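Local structure of transcriptional regulator (Aquifex aeolicus, 2EH3) at residues Gln144-Leu147 and His148-Lys152. The protein probably binds DNA through a helix-turn-helix motif and regulates transcription, as in other TetR/AcrR-family regulators, and carries magnesium ions in its C-terminal domain. Sequence-based numbering, arbitrary orientation.
Sequences QLIL and HYVIK
NE2 of Q144 lies over one face of the H148 imidazole, one turn later on helix 131-152, 3.7 Å from CD2 of H148, with amide and ring planes nearly parallel (14° apart). A bend at chi2 folds the glutamine chain over the ring. At the ring's edge, in its plane, CD2 of H148 meets O of Q144 at 3.1 Å. CD2 of L145 reaches the edge of the Y149 ring, 3.8 Å from CE2 of Y149. The backbone shifts from i+4 to i+5 bonding here. O of I146 accepts from both N of V150 and N of I151, each at 2.9 Å; the i+5 bond is the straighter at its donor (153° against 132°), and N of K152 bonds to O of L147 likewise, which defines a pi-type turn. Outside this turn, R143 NH1 of the second subunit bonds OE1 of Q144 and NE2 of H148, while Y149 OH bonds E136 of that subunit. Replacing H148 by an alanine removes the ring, which would probably leave the Q144 amide without the face it lies on and R143 of the second subunit with one acceptor fewer. This turn thus offers two acceptors to a single arginine across the dimer interface.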
# COMPACT_ATOMS: atom_id res chain seq x y z
N GLN A 144 -4.25 3.11 5.26
CA GLN A 144 -3.64 2.41 6.40
C GLN A 144 -4.73 1.55 7.07
O GLN A 144 -4.52 0.37 7.38
CB GLN A 144 -3.08 3.41 7.41
CG GLN A 144 -2.61 2.85 8.77
CD GLN A 144 -1.17 2.35 8.77
OE1 GLN A 144 -0.39 2.66 7.88
NE2 GLN A 144 -0.82 1.59 9.80
N LEU A 145 -5.91 2.14 7.29
CA LEU A 145 -6.98 1.38 7.93
C LEU A 145 -7.46 0.22 7.08
O LEU A 145 -7.75 -0.87 7.61
CB LEU A 145 -8.18 2.27 8.26
CG LEU A 145 -7.96 3.44 9.22
CD1 LEU A 145 -9.30 4.19 9.31
CD2 LEU A 145 -7.49 2.95 10.58
N ILE A 146 -7.56 0.41 5.78
CA ILE A 146 -8.04 -0.69 4.95
C ILE A 146 -7.01 -1.79 4.87
O ILE A 146 -7.34 -2.97 4.94
CB ILE A 146 -8.36 -0.19 3.52
CG1 ILE A 146 -9.52 0.80 3.56
CG2 ILE A 146 -8.68 -1.39 2.60
CD1 ILE A 146 -10.80 0.23 4.11
N LEU A 147 -5.75 -1.41 4.69
CA LEU A 147 -4.69 -2.40 4.58
C LEU A 147 -4.57 -3.25 5.86
O LEU A 147 -4.41 -4.47 5.82
CB LEU A 147 -3.37 -1.69 4.29
CG LEU A 147 -2.18 -2.60 4.05
CD1 LEU A 147 -2.37 -3.36 2.75
CD2 LEU A 147 -0.95 -1.75 3.98
N HIS A 148 -4.68 -2.61 7.00
CA HIS A 148 -4.53 -3.36 8.22
C HIS A 148 -5.75 -3.99 8.79
O HIS A 148 -5.64 -5.05 9.41
CB HIS A 148 -3.86 -2.47 9.25
CG HIS A 148 -2.45 -2.18 8.88
ND1 HIS A 148 -1.40 -2.96 9.32
CD2 HIS A 148 -1.94 -1.35 7.93
CE1 HIS A 148 -0.30 -2.63 8.65
NE2 HIS A 148 -0.60 -1.66 7.80
N TYR A 149 -6.91 -3.41 8.54
CA TYR A 149 -8.12 -3.95 9.15
C TYR A 149 -9.14 -4.52 8.19
O TYR A 149 -10.26 -4.85 8.58
CB TYR A 149 -8.73 -2.88 10.06
CG TYR A 149 -7.75 -2.33 11.09
CD1 TYR A 149 -7.15 -3.16 12.04
CD2 TYR A 149 -7.41 -0.98 11.09
CE1 TYR A 149 -6.23 -2.66 12.97
CE2 TYR A 149 -6.49 -0.46 12.01
CZ TYR A 149 -5.90 -1.30 12.95
OH TYR A 149 -5.02 -0.84 13.90
N VAL A 150 -8.77 -4.57 6.91
CA VAL A 150 -9.63 -5.21 5.91
C VAL A 150 -8.74 -6.25 5.19
O VAL A 150 -9.15 -7.41 5.01
CB VAL A 150 -10.20 -4.21 4.88
CG1 VAL A 150 -10.99 -4.96 3.79
CG2 VAL A 150 -11.10 -3.22 5.59
N ILE A 151 -7.52 -5.87 4.83
CA ILE A 151 -6.62 -6.80 4.12
C ILE A 151 -5.83 -7.76 4.99
O ILE A 151 -5.85 -8.98 4.76
CB ILE A 151 -5.59 -6.04 3.23
CG1 ILE A 151 -6.34 -5.18 2.21
CG2 ILE A 151 -4.64 -7.05 2.54
CD1 ILE A 151 -7.30 -5.95 1.32
N LYS A 152 -5.09 -7.24 5.96
CA LYS A 152 -4.30 -8.09 6.84
C LYS A 152 -5.25 -8.99 7.59
O LYS A 152 -5.14 -10.22 7.54
CB LYS A 152 -3.50 -7.24 7.82
CG LYS A 152 -2.72 -8.05 8.83
CD LYS A 152 -1.89 -7.14 9.71
CE LYS A 152 -1.12 -7.93 10.75
NZ LYS A 152 -0.57 -7.04 11.83